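Local coordinates for protein F420-dependent methylenetetrahydromethanopterin dehydrogenase (Methanopyrus kandleri, PDB 1QV9) that catalyses the reversible reduction of methenyl- to methylene-tetrahydromethanopterin with reduced coenzyme F420, a step in methanogenesis from carbon dioxide, at residues Lys120-Leu125 / Lys146-Thr151; Phe154-Glu159 / Leu181-Asn186; Glu130-Val135 / Ser236-Met241; Ala203-Glu208 / Ala245-Glu250. All blocks are in the same frame, centred on the assembly; numbering follows the deposited sequence.

Contact 1: Lys120-Leu125 / Lys146-Thr151; sequences KPDAML and KVLAAT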
loop_
_atom_site.group_PDB
_atom_site.type_symbol
_atom_site.label_atom_id
_atom_site.label_comp_id
_atom_site.label_asym_id
_atom_site.label_seq_id
_atom_site.Cartn_x
_atom_site.Cartn_y
_atom_site.Cartn_z
ATOM N N LYS A 120 -16.519 -23.438 -3.510
ATOM C CA LYS A 120 -16.894 -22.872 -2.210
ATOM C C LYS A 120 -16.519 -21.399 -2.029
ATOM O O LYS A 120 -17.243 -20.631 -1.425
ATOM C CB LYS A 120 -16.359 -23.752 -1.054
ATOM C CG LYS A 120 -16.847 -25.183 -1.189
ATOM C CD LYS A 120 -16.475 -26.087 0.004
ATOM C CE LYS A 120 -17.426 -25.836 1.157
ATOM N NZ LYS A 120 -17.131 -26.732 2.319
ATOM N N PRO A 121 -15.373 -20.974 -2.583
ATOM C CA PRO A 121 -15.072 -19.548 -2.390
ATOM C C PRO A 121 -15.895 -18.570 -3.269
ATOM O O PRO A 121 -15.737 -17.342 -3.127
ATOM C CB PRO A 121 -13.580 -19.419 -2.696
ATOM C CG PRO A 121 -13.139 -20.760 -3.233
ATOM C CD PRO A 121 -14.176 -21.778 -2.883
ATOM N N ASP A 122 -16.757 -19.096 -4.144
ATOM C CA ASP A 122 -17.585 -18.246 -5.028
ATOM C C ASP A 122 -18.776 -17.844 -4.189
ATOM O O ASP A 122 -19.896 -18.344 -4.364
ATOM C CB ASP A 122 -18.030 -19.073 -6.238
ATOM C CG ASP A 122 -18.302 -18.233 -7.457
ATOM O OD1 ASP A 122 -18.816 -17.104 -7.281
ATOM O OD2 ASP A 122 -18.037 -18.711 -8.596
ATOM N N ALA A 123 -18.521 -16.894 -3.308
ATOM C CA ALA A 123 -19.488 -16.476 -2.296
ATOM C C ALA A 123 -20.612 -15.537 -2.679
ATOM O O ALA A 123 -20.432 -14.610 -3.447
ATOM C CB ALA A 123 -18.700 -15.849 -1.140
HETATM N N MSE A 124 -21.805 -15.791 -2.153
HETATM C CA MSE A 124 -22.943 -14.914 -2.424
HETATM C C MSE A 124 -22.620 -13.515 -1.885
HETATM O O MSE A 124 -22.028 -13.359 -0.812
HETATM C CB MSE A 124 -24.199 -15.454 -1.734
HETATM C CG MSE A 124 -25.462 -14.679 -2.061
HETATM SE SE MSE A 124 -26.937 -15.304 -0.964
HETATM C CE MSE A 124 -26.847 -13.981 0.436
ATOM N N LEU A 125 -23.009 -12.493 -2.635
ATOM C CA LEU A 125 -22.739 -11.128 -2.233
ATOM C C LEU A 125 -23.760 -10.568 -1.225
ATOM O O LEU A 125 -24.759 -11.247 -0.906
ATOM C CB LEU A 125 -22.577 -10.224 -3.445
ATOM C CG LEU A 125 -23.544 -10.245 -4.609
ATOM C CD1 LEU A 125 -24.952 -9.945 -4.166
ATOM C CD2 LEU A 125 -23.043 -9.220 -5.633
ATOM N N LYS A 146 -10.848 -11.498 -9.358
ATOM C CA LYS A 146 -9.400 -11.452 -9.104
ATOM C C LYS A 146 -9.008 -12.623 -8.184
ATOM O O LYS A 146 -7.991 -13.293 -8.385
ATOM C CB LYS A 146 -9.032 -10.100 -8.454
ATOM C CG LYS A 146 -7.612 -9.966 -7.968
ATOM C CD LYS A 146 -6.615 -10.275 -9.057
ATOM C CE LYS A 146 -5.208 -9.990 -8.571
ATOM N NZ LYS A 146 -4.182 -10.344 -9.561
ATOM N N VAL A 147 -9.806 -12.858 -7.141
ATOM C CA VAL A 147 -9.497 -13.969 -6.248
ATOM C C VAL A 147 -9.510 -15.303 -6.989
ATOM O O VAL A 147 -8.541 -16.070 -6.904
ATOM C CB VAL A 147 -10.531 -14.011 -5.087
ATOM C CG1 VAL A 147 -10.384 -15.347 -4.272
ATOM C CG2 VAL A 147 -10.330 -12.807 -4.187
ATOM N N LEU A 148 -10.583 -15.584 -7.715
ATOM C CA LEU A 148 -10.683 -16.887 -8.395
ATOM C C LEU A 148 -9.605 -17.077 -9.462
ATOM O O LEU A 148 -9.132 -18.207 -9.692
ATOM C CB LEU A 148 -12.092 -17.074 -8.982
ATOM C CG LEU A 148 -13.190 -17.020 -7.906
ATOM C CD1 LEU A 148 -14.527 -17.199 -8.558
ATOM C CD2 LEU A 148 -12.977 -18.151 -6.877
ATOM N N ALA A 149 -9.183 -15.990 -10.087
ATOM C CA ALA A 149 -8.159 -16.098 -11.129
ATOM C C ALA A 149 -6.773 -16.216 -10.535
ATOM O O ALA A 149 -6.080 -17.211 -10.781
ATOM C CB ALA A 149 -8.247 -14.866 -12.059
ATOM N N ALA A 150 -6.354 -15.238 -9.738
ATOM C CA ALA A 150 -4.998 -15.223 -9.200
ATOM C C ALA A 150 -4.653 -16.335 -8.218
ATOM O O ALA A 150 -3.484 -16.628 -8.013
ATOM C CB ALA A 150 -4.673 -13.823 -8.623
ATOM N N THR A 151 -5.662 -16.940 -7.585
ATOM C CA THR A 151 -5.360 -18.061 -6.667
ATOM C C THR A 151 -5.210 -19.358 -7.455
ATOM O O THR A 151 -4.716 -20.362 -6.906
ATOM C CB THR A 151 -6.484 -18.268 -5.637
ATOM O OG1 THR A 151 -7.696 -18.572 -6.333
ATOM C CG2 THR A 151 -6.607 -17.015 -4.734
#

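Contact 2: Phe154-Glu159 / Leu181-Asn186; sequences FRVVQE and LVIDRN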
loop_
_atom_site.group_PDB
_atom_site.type_symbol
_atom_site.label_atom_id
_atom_site.label_comp_id
_atom_site.label_asym_id
_atom_site.label_seq_id
_atom_site.Cartn_x
_atom_site.Cartn_y
_atom_site.Cartn_z
ATOM N N PHE A 154 -9.515 -20.723 -11.251
ATOM C CA PHE A 154 -9.996 -20.793 -12.628
ATOM C C PHE A 154 -9.156 -21.780 -13.455
ATOM O O PHE A 154 -9.669 -22.287 -14.460
ATOM C CB PHE A 154 -9.978 -19.393 -13.294
ATOM C CG PHE A 154 -11.153 -18.505 -12.915
ATOM C CD1 PHE A 154 -11.059 -17.138 -13.093
ATOM C CD2 PHE A 154 -12.316 -19.034 -12.399
ATOM C CE1 PHE A 154 -12.120 -16.293 -12.764
ATOM C CE2 PHE A 154 -13.393 -18.176 -12.057
ATOM C CZ PHE A 154 -13.272 -16.824 -12.250
ATOM N N ARG A 155 -7.907 -22.011 -13.065
ATOM C CA ARG A 155 -7.104 -22.967 -13.831
ATOM C C ARG A 155 -7.638 -24.373 -13.568
ATOM O O ARG A 155 -7.578 -25.235 -14.443
ATOM C CB ARG A 155 -5.604 -22.893 -13.489
ATOM C CG ARG A 155 -4.717 -23.293 -14.698
ATOM C CD ARG A 155 -3.262 -23.294 -14.375
ATOM N NE ARG A 155 -2.757 -22.040 -13.820
ATOM C CZ ARG A 155 -2.490 -20.955 -14.531
ATOM N NH1 ARG A 155 -2.040 -19.880 -13.926
ATOM N NH2 ARG A 155 -2.655 -20.958 -15.835
ATOM N N VAL A 156 -8.148 -24.640 -12.367
ATOM C CA VAL A 156 -8.720 -25.955 -12.081
ATOM C C VAL A 156 -9.949 -26.176 -12.993
ATOM O O VAL A 156 -10.185 -27.270 -13.531
ATOM C CB VAL A 156 -9.199 -26.048 -10.612
ATOM C CG1 VAL A 156 -9.817 -27.398 -10.338
ATOM C CG2 VAL A 156 -8.007 -25.817 -9.660
ATOM N N VAL A 157 -10.775 -25.130 -13.123
ATOM C CA VAL A 157 -11.963 -25.217 -13.975
ATOM C C VAL A 157 -11.576 -25.394 -15.427
ATOM O O VAL A 157 -12.190 -26.208 -16.117
ATOM C CB VAL A 157 -12.857 -23.929 -13.762
ATOM C CG1 VAL A 157 -14.097 -23.949 -14.631
ATOM C CG2 VAL A 157 -13.258 -23.832 -12.308
ATOM N N GLN A 158 -10.578 -24.640 -15.878
ATOM C CA GLN A 158 -10.082 -24.720 -17.248
ATOM C C GLN A 158 -9.652 -26.160 -17.505
ATOM O O GLN A 158 -10.043 -26.745 -18.524
ATOM C CB GLN A 158 -8.884 -23.784 -17.446
ATOM C CG GLN A 158 -8.240 -23.860 -18.849
ATOM C CD GLN A 158 -6.803 -23.323 -18.946
ATOM O OE1 GLN A 158 -6.302 -22.619 -18.058
ATOM N NE2 GLN A 158 -6.131 -23.640 -20.071
ATOM N N GLU A 159 -8.882 -26.731 -16.580
ATOM C CA GLU A 159 -8.396 -28.107 -16.808
ATOM C C GLU A 159 -9.506 -29.115 -16.899
ATOM O O GLU A 159 -9.496 -30.006 -17.767
ATOM C CB GLU A 159 -7.432 -28.526 -15.705
ATOM C CG GLU A 159 -6.086 -27.871 -15.738
ATOM C CD GLU A 159 -5.196 -28.387 -14.604
ATOM O OE1 GLU A 159 -5.680 -29.202 -13.769
ATOM O OE2 GLU A 159 -4.027 -27.978 -14.556
ATOM N N LEU A 181 -16.243 -32.316 -8.682
ATOM C CA LEU A 181 -15.244 -31.522 -7.982
ATOM C C LEU A 181 -15.802 -30.534 -6.999
ATOM O O LEU A 181 -16.802 -29.882 -7.271
ATOM C CB LEU A 181 -14.398 -30.723 -8.981
ATOM C CG LEU A 181 -13.528 -31.468 -9.980
ATOM C CD1 LEU A 181 -12.863 -30.459 -10.897
ATOM C CD2 LEU A 181 -12.465 -32.306 -9.237
ATOM N N VAL A 182 -15.136 -30.428 -5.854
ATOM C CA VAL A 182 -15.517 -29.455 -4.839
ATOM C C VAL A 182 -14.220 -28.715 -4.555
ATOM O O VAL A 182 -13.232 -29.284 -4.052
ATOM C CB VAL A 182 -16.056 -30.131 -3.562
ATOM C CG1 VAL A 182 -16.380 -29.098 -2.541
ATOM C CG2 VAL A 182 -17.294 -30.939 -3.883
ATOM N N ILE A 183 -14.226 -27.432 -4.891
ATOM C CA ILE A 183 -13.043 -26.605 -4.757
ATOM C C ILE A 183 -13.079 -25.680 -3.562
ATOM O O ILE A 183 -14.094 -25.018 -3.278
ATOM C CB ILE A 183 -12.859 -25.738 -6.046
ATOM C CG1 ILE A 183 -12.725 -26.666 -7.265
ATOM C CG2 ILE A 183 -11.644 -24.781 -5.908
ATOM C CD1 ILE A 183 -12.802 -25.933 -8.619
ATOM N N ASP A 184 -11.963 -25.658 -2.857
ATOM C CA ASP A 184 -11.793 -24.768 -1.729
ATOM C C ASP A 184 -10.336 -24.499 -1.442
ATOM O O ASP A 184 -9.455 -24.865 -2.245
ATOM C CB ASP A 184 -12.553 -25.270 -0.498
ATOM C CG ASP A 184 -11.943 -26.535 0.132
ATOM O OD1 ASP A 184 -10.886 -27.016 -0.327
ATOM O OD2 ASP A 184 -12.542 -27.047 1.108
ATOM N N ARG A 185 -10.076 -23.811 -0.333
ATOM C CA ARG A 185 -8.728 -23.468 0.071
ATOM C C ARG A 185 -7.741 -24.635 -0.031
ATOM O O ARG A 185 -6.640 -24.493 -0.592
ATOM C CB ARG A 185 -8.787 -22.931 1.509
ATOM C CG ARG A 185 -7.454 -22.566 2.094
ATOM C CD ARG A 185 -7.144 -23.309 3.361
ATOM N NE ARG A 185 -8.175 -23.234 4.393
ATOM C CZ ARG A 185 -8.265 -24.149 5.359
ATOM N NH1 ARG A 185 -9.200 -24.064 6.291
ATOM N NH2 ARG A 185 -7.437 -25.176 5.356
ATOM N N ASN A 186 -8.141 -25.809 0.454
ATOM C CA ASN A 186 -7.221 -26.935 0.420
ATOM C C ASN A 186 -6.921 -27.513 -0.943
ATOM O O ASN A 186 -5.933 -28.220 -1.111
ATOM C CB ASN A 186 -7.669 -28.034 1.386
ATOM C CG ASN A 186 -7.406 -27.651 2.856
ATOM O OD1 ASN A 186 -6.575 -26.766 3.143
ATOM N ND2 ASN A 186 -8.103 -28.322 3.786
#

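Contact 3: Glu130-Val135 / Ser236-Met241; sequences EFLDPV and SAHEMM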
loop_
_atom_site.group_PDB
_atom_site.type_symbol
_atom_site.label_atom_id
_atom_site.label_comp_id
_atom_site.label_asym_id
_atom_site.label_seq_id
_atom_site.Cartn_x
_atom_site.Cartn_y
_atom_site.Cartn_z
ATOM N N GLU A 130 -30.392 -1.689 0.463
ATOM C CA GLU A 130 -29.788 -0.515 1.062
ATOM C C GLU A 130 -28.282 -0.395 0.813
ATOM O O GLU A 130 -27.717 0.647 1.046
ATOM C CB GLU A 130 -29.997 -0.520 2.576
ATOM C CG GLU A 130 -31.465 -0.514 3.028
ATOM C CD GLU A 130 -32.075 -1.910 3.228
ATOM O OE1 GLU A 130 -33.020 -2.017 4.058
ATOM O OE2 GLU A 130 -31.651 -2.897 2.577
ATOM N N PHE A 131 -27.681 -1.465 0.309
ATOM C CA PHE A 131 -26.227 -1.500 0.123
ATOM C C PHE A 131 -25.836 -1.891 -1.283
ATOM O O PHE A 131 -24.965 -1.242 -1.906
ATOM C CB PHE A 131 -25.630 -2.537 1.075
ATOM C CG PHE A 131 -24.153 -2.757 0.884
ATOM C CD1 PHE A 131 -23.253 -1.774 1.247
ATOM C CD2 PHE A 131 -23.680 -3.949 0.330
ATOM C CE1 PHE A 131 -21.854 -1.954 1.076
ATOM C CE2 PHE A 131 -22.287 -4.127 0.154
ATOM C CZ PHE A 131 -21.399 -3.140 0.530
ATOM N N LEU A 132 -26.475 -2.930 -1.795
ATOM C CA LEU A 132 -26.089 -3.401 -3.129
ATOM C C LEU A 132 -26.786 -2.755 -4.315
ATOM O O LEU A 132 -27.922 -3.137 -4.657
ATOM C CB LEU A 132 -26.282 -4.909 -3.217
ATOM C CG LEU A 132 -25.587 -5.519 -4.451
ATOM C CD1 LEU A 132 -24.121 -5.748 -4.089
ATOM C CD2 LEU A 132 -26.257 -6.786 -4.902
ATOM N N ASP A 133 -26.119 -1.802 -4.973
ATOM C CA ASP A 133 -26.665 -1.213 -6.200
ATOM C C ASP A 133 -25.809 -1.808 -7.337
ATOM O O ASP A 133 -24.922 -2.618 -7.052
ATOM C CB ASP A 133 -26.624 0.328 -6.194
ATOM C CG ASP A 133 -25.213 0.907 -6.361
ATOM O OD1 ASP A 133 -24.237 0.254 -5.944
ATOM O OD2 ASP A 133 -25.104 2.030 -6.883
ATOM N N PRO A 134 -26.089 -1.476 -8.604
ATOM C CA PRO A 134 -25.312 -2.033 -9.730
ATOM C C PRO A 134 -23.794 -1.841 -9.602
ATOM O O PRO A 134 -23.017 -2.800 -9.829
ATOM C CB PRO A 134 -25.907 -1.332 -10.946
ATOM C CG PRO A 134 -27.402 -1.198 -10.518
ATOM C CD PRO A 134 -27.261 -0.706 -9.102
ATOM N N VAL A 135 -23.359 -0.636 -9.238
ATOM C CA VAL A 135 -21.929 -0.389 -9.089
ATOM C C VAL A 135 -21.303 -1.271 -8.020
ATOM O O VAL A 135 -20.240 -1.849 -8.244
ATOM C CB VAL A 135 -21.652 1.114 -8.824
ATOM C CG1 VAL A 135 -20.240 1.345 -8.270
ATOM C CG2 VAL A 135 -21.835 1.837 -10.124
ATOM N N SER A 236 -19.723 -5.453 5.557
ATOM C CA SER A 236 -18.499 -6.046 6.069
ATOM C C SER A 236 -18.059 -7.244 5.207
ATOM O O SER A 236 -16.865 -7.487 5.072
ATOM C CB SER A 236 -18.658 -6.437 7.556
ATOM O OG SER A 236 -19.377 -7.635 7.695
ATOM N N ALA A 237 -19.014 -7.950 4.612
ATOM C CA ALA A 237 -18.720 -9.092 3.747
ATOM C C ALA A 237 -17.936 -8.576 2.521
ATOM O O ALA A 237 -16.957 -9.221 2.081
ATOM C CB ALA A 237 -20.007 -9.744 3.311
ATOM N N HIS A 238 -18.354 -7.428 2.012
ATOM C CA HIS A 238 -17.676 -6.876 0.819
ATOM C C HIS A 238 -16.278 -6.367 1.185
ATOM O O HIS A 238 -15.336 -6.473 0.367
ATOM C CB HIS A 238 -18.535 -5.789 0.212
ATOM C CG HIS A 238 -19.639 -6.298 -0.674
ATOM N ND1 HIS A 238 -20.481 -7.343 -0.335
ATOM C CD2 HIS A 238 -20.082 -5.846 -1.872
ATOM C CE1 HIS A 238 -21.390 -7.504 -1.285
ATOM N NE2 HIS A 238 -21.170 -6.603 -2.222
ATOM N N GLU A 239 -16.092 -5.790 2.374
ATOM C CA GLU A 239 -14.747 -5.379 2.785
ATOM C C GLU A 239 -13.846 -6.623 2.882
ATOM O O GLU A 239 -12.656 -6.548 2.562
ATOM C CB GLU A 239 -14.735 -4.629 4.133
ATOM C CG GLU A 239 -15.532 -3.321 4.129
ATOM C CD GLU A 239 -14.898 -2.182 3.317
ATOM O OE1 GLU A 239 -15.651 -1.240 2.965
ATOM O OE2 GLU A 239 -13.654 -2.225 3.072
HETATM N N MSE A 240 -14.378 -7.756 3.341
HETATM C CA MSE A 240 -13.585 -8.996 3.422
HETATM C C MSE A 240 -13.122 -9.408 2.026
HETATM O O MSE A 240 -11.944 -9.768 1.864
HETATM C CB MSE A 240 -14.423 -10.119 4.018
HETATM C CG MSE A 240 -14.701 -9.841 5.460
HETATM SE SE MSE A 240 -16.056 -11.119 6.158
HETATM C CE MSE A 240 -14.982 -12.725 6.062
HETATM N N MSE A 241 -14.044 -9.373 1.076
HETATM C CA MSE A 241 -13.721 -9.812 -0.291
HETATM C C MSE A 241 -12.667 -8.899 -0.925
HETATM O O MSE A 241 -11.798 -9.393 -1.672
HETATM C CB MSE A 241 -14.971 -9.886 -1.151
HETATM C CG MSE A 241 -14.719 -10.498 -2.526
HETATM SE SE MSE A 241 -14.104 -12.386 -2.493
HETATM C CE MSE A 241 -15.837 -13.213 -2.065
#

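Contact 4: Ala203-Glu208 / Ala245-Glu250; sequences AMAALE and AELADE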
loop_
_atom_site.group_PDB
_atom_site.type_symbol
_atom_site.label_atom_id
_atom_site.label_comp_id
_atom_site.label_asym_id
_atom_site.label_seq_id
_atom_site.Cartn_x
_atom_site.Cartn_y
_atom_site.Cartn_z
ATOM N N ALA A 203 -2.550 -17.251 -1.251
ATOM C CA ALA A 203 -3.696 -17.644 -2.079
ATOM C C ALA A 203 -4.697 -18.479 -1.258
ATOM O O ALA A 203 -5.883 -18.306 -1.385
ATOM C CB ALA A 203 -3.202 -18.429 -3.323
HETATM N N MSE A 204 -4.177 -19.352 -0.390
HETATM C CA MSE A 204 -5.045 -20.146 0.470
HETATM C C MSE A 204 -5.775 -19.225 1.431
HETATM O O MSE A 204 -6.977 -19.386 1.613
HETATM C CB MSE A 204 -4.221 -21.177 1.245
HETATM C CG MSE A 204 -3.663 -22.234 0.283
HETATM SE SE MSE A 204 -2.397 -23.437 1.205
HETATM C CE MSE A 204 -3.488 -23.871 2.677
ATOM N N ALA A 205 -5.068 -18.272 2.041
ATOM C CA ALA A 205 -5.737 -17.310 2.929
ATOM C C ALA A 205 -6.832 -16.569 2.139
ATOM O O ALA A 205 -7.910 -16.298 2.647
ATOM C CB ALA A 205 -4.752 -16.302 3.484
ATOM N N ALA A 206 -6.557 -16.170 0.897
ATOM C CA ALA A 206 -7.587 -15.506 0.143
ATOM C C ALA A 206 -8.846 -16.365 -0.075
ATOM O O ALA A 206 -9.945 -15.857 -0.007
ATOM C CB ALA A 206 -7.007 -15.040 -1.250
ATOM N N LEU A 207 -8.683 -17.648 -0.362
ATOM C CA LEU A 207 -9.812 -18.512 -0.630
ATOM C C LEU A 207 -10.552 -18.792 0.672
ATOM O O LEU A 207 -11.772 -18.938 0.632
ATOM C CB LEU A 207 -9.389 -19.856 -1.247
ATOM C CG LEU A 207 -8.792 -19.755 -2.652
ATOM C CD1 LEU A 207 -8.695 -21.178 -3.239
ATOM C CD2 LEU A 207 -9.735 -18.932 -3.574
ATOM N N GLU A 208 -9.829 -18.841 1.787
ATOM C CA GLU A 208 -10.506 -19.090 3.061
ATOM C C GLU A 208 -11.381 -17.884 3.354
ATOM O O GLU A 208 -12.567 -18.031 3.716
ATOM C CB GLU A 208 -9.496 -19.318 4.193
ATOM C CG GLU A 208 -10.218 -19.539 5.534
ATOM C CD GLU A 208 -10.891 -20.888 5.614
ATOM O OE1 GLU A 208 -11.805 -21.022 6.474
ATOM O OE2 GLU A 208 -10.542 -21.799 4.820
ATOM N N ALA A 245 -9.017 -10.154 -2.356
ATOM C CA ALA A 245 -8.425 -9.854 -3.707
ATOM C C ALA A 245 -7.011 -9.317 -3.515
ATOM O O ALA A 245 -6.109 -9.582 -4.341
ATOM C CB ALA A 245 -9.260 -8.811 -4.437
ATOM N N GLU A 246 -6.780 -8.530 -2.460
ATOM C CA GLU A 246 -5.443 -7.987 -2.221
ATOM C C GLU A 246 -4.459 -9.126 -1.922
ATOM O O GLU A 246 -3.299 -9.101 -2.358
ATOM C CB GLU A 246 -5.496 -6.994 -1.058
ATOM C CG GLU A 246 -4.213 -6.282 -0.742
ATOM C CD GLU A 246 -4.364 -5.493 0.539
ATOM O OE1 GLU A 246 -5.336 -4.714 0.615
ATOM O OE2 GLU A 246 -3.542 -5.672 1.459
ATOM N N LEU A 247 -4.897 -10.142 -1.175
ATOM C CA LEU A 247 -4.017 -11.275 -0.901
ATOM C C LEU A 247 -3.684 -12.000 -2.188
ATOM O O LEU A 247 -2.532 -12.409 -2.375
ATOM C CB LEU A 247 -4.700 -12.270 0.069
ATOM C CG LEU A 247 -4.525 -11.990 1.553
ATOM C CD1 LEU A 247 -5.583 -12.803 2.317
ATOM C CD2 LEU A 247 -3.126 -12.399 2.016
ATOM N N ALA A 248 -4.691 -12.180 -3.041
ATOM C CA ALA A 248 -4.468 -12.884 -4.305
ATOM C C ALA A 248 -3.498 -12.048 -5.140
ATOM O O ALA A 248 -2.601 -12.607 -5.833
ATOM C CB ALA A 248 -5.793 -13.097 -5.032
ATOM N N ASP A 249 -3.665 -10.728 -5.142
ATOM C CA ASP A 249 -2.732 -9.844 -5.885
ATOM C C ASP A 249 -1.304 -9.999 -5.319
ATOM O O ASP A 249 -0.327 -10.077 -6.072
ATOM C CB ASP A 249 -3.151 -8.363 -5.745
ATOM C CG ASP A 249 -2.259 -7.424 -6.570
ATOM O OD1 ASP A 249 -2.477 -7.417 -7.791
ATOM O OD2 ASP A 249 -1.374 -6.744 -6.011
ATOM N N GLU A 250 -1.167 -10.041 -3.997
ATOM C CA GLU A 250 0.147 -10.202 -3.383
ATOM C C GLU A 250 0.790 -11.520 -3.804
ATOM O O GLU A 250 2.013 -11.578 -4.017
ATOM C CB GLU A 250 0.050 -10.198 -1.848
ATOM C CG GLU A 250 -0.160 -8.854 -1.265
ATOM C CD GLU A 250 -0.014 -8.839 0.272
ATOM O OE1 GLU A 250 0.343 -9.870 0.901
ATOM O OE2 GLU A 250 -0.255 -7.766 0.841
#

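Contact 1: Lys120-Leu125 / Lys146-Thr151
Leu148, on helix 134-150, reaches toward Pro121 and Asp122, in the loop that leaves strand 115-119. Its CB and CG only carry the fork across. CG stands anti to the carbonyl carbon (chi1 -60°), and with chi2 at 180° CD1 extends the chain away from the helix. That methyl lies 3.8 Å from Asp122 OD2, the leucine and aspartate side chains running roughly perpendicular. The other branch turns toward the proline ring, Leu148 CD2 coming 4.4 Å from Pro121 CB, a loose apolar touch. In the alpha/beta domain the loop between strand 115-119 and helix 134-150 folds back here, so that Pro121 and Asp122 meet a leucine of that helix. Asp122 is the centre of an inverse gamma turn, marked by the weak bond from Ala123 N to Pro121 O (2.8 Å); proline suits the place because its apolar ring faces Leu148 while its carbonyl serves as the turn's acceptor. The methyl neighbour is probably tolerable to the acid because both its oxygens are engaged elsewhere, OD1 by Gly15 N and OD2 by Thr16 N at the start of helix 15-19. One turn past Val147, Thr151 OG1 bonds Val147 O at 2.7 Å, while Thr151 N reaches the same oxygen from the opposite face of its plane.

Contact 2: Phe154-Glu159 / Leu181-Asn186
Val156 and Ile183 meet through their methyls, Val156 CG1 lying 3.7 Å from Ile183 CD1. The side chains lie alongside one another, pointing opposite ways, and Ile183 CD1 is also 4.1 Å from Val156 CB. Ile183 delivers this methyl because CG1 stands anti to the carbonyl carbon (chi1 -59°) and chi2 of 169° stretches the longer branch outward. Two looser touches flank the pair: Val157 CG2 is 4.3 Å from Ile183 CD1, and Leu181 CD1 is 4.4 Å from Val156 CG1. Leu181 and Ile183, two apart on the strand, both send CB toward the helix, whereas Val182 between them makes no contact with it. Beyond this first shell, Ile183 and Leu181 are held in the parallel sheet by backbone bonds to strand 115-119 and the residue after it, Ile183 pairing with Leu118 and Lys120. Helix 153-169 runs back along the strand, its axis 10.6 Å away and 167° from parallel, as expected for a helix in a beta-alpha-beta crossover. Val156 also touches Arg191, which forms a salt bridge with Glu159. Branched aliphatics suit a helix lying on a sheet, since they fill the interface without burying polar atoms. With only aliphatic carbons meeting across the two segments, the cohesion here comes from dispersion and the exclusion of water, which fix distance and shape but no particular direction.

Contact 3: Glu130-Val135 / Ser236-Met241
Asp133 OD2, just beyond the Phe131 and Leu132 that meet His238, is gripped by two groups of the second subunit, Arg155 NH2 in a salt bridge and Thr264 N in a hydrogen bond. Its other oxygen, OD1, caps Glu136 N, so this N-cap aspartate both starts helix 134-150 and ties it to the neighbouring subunit. The contact itself is aromatic and apolar. Phe131 turns an edge to the face of His238 in a T-shaped pair, the ring centroids 4.8 Å apart and the planes at 82°. Phe131 CE2 sits 3.4 Å above the imidazole plane, over its centre. With CG anti to the backbone N (chi1 175°), the phenyl is swung from the loop toward helix 227-257. Leu132 adds its CD1 methyl from an oblique direction, although its CB does not point straight at the helix. A flat ring suits position 238 because it offers one broad surface to a phenyl edge. An alanine here would probably leave a gap beside Phe131's edge and Leu132's methyl, removing one of the surfaces that hold the phenyl's tilt. The imidazole also meets the ring of Tyr140, from helix 134-150, and touches Leu125. Phe131 in turn packs on Phe278 of the second subunit. Helix 227-257 thus has the loop before helix 134-150 against its His238 face, and its Ser236 and Ala237 lie on Val216 of helix 197-223.

Contact 4: Ala203-Glu208 / Ala245-Glu250
Ala206 and Leu247 face each other where two helices draw close, their CA atoms 5.6 Å apart and their CB atoms 3.8 Å. The axes of these short segments approach to 8.1 Å and cross at -163°, a nearly antiparallel pair. Such closeness depends on alanine: with a single methyl as its bump, Ala206 can enter the shallow dip between Leu247 and Ala248. There its CB lies 4.1 Å from Ala248 N, touching backbone as well as side chain, and 4.4 Å from Ala248 CB. The larger bump comes from the other helix. Leu247 has CG anti to the carbonyl carbon (chi1 -87°), and this turns CD1 onto the surface of helix 197-223, where it rests 3.8 Å from Ala205 CB and equally close to Ala206 N. The leucine thus fills a hollow floored by peptide backbone, which is there because Ala205 and Ala206 carry just a methyl each. Ala248, its CB set to the flank, forms the other wall of the dip that receives Ala206. Alanines on helix 197-223 thus take in a leucine that has an alanine beside it, and the two surfaces are complementary without any polar atom of a side chain at the seam. Helices 197-223 and 227-257 follow each other in the chain, and the pair forms a hairpin within the helix bundle. Helix 134-150 borders it through Val147 on Leu207 and Ala150 on Ala248, while the third subunit touches both helices, its Met240 packing on Ala205 and its Lys243 on Leu247.

All four contacts are buried and within reach of another subunit, but they differ in depth: contacts 1 and 2 lie about 8 and 9 Å from the chain's centre to their own, contacts 3 and 4 about 20 and 17 Å. Contact 2 sets a helix on edge strand 180-183, contact 1 a helix on the loop leaving strand 115-119; they touch, Lys120 N bonding Ile183 O at 2.9 Å. Contacts 1 and 3 share helix 134-150, contacts 3 and 4 helix 227-257. Chemistry follows place: a leucine against a proline and a carboxylate in contact 1, aliphatic carbons alone in contact 2, an aromatic pair at a helix start, alanine-rich closeness in the bundle. The Arg185–Glu208 salt bridge joins contact 2 to contact 4.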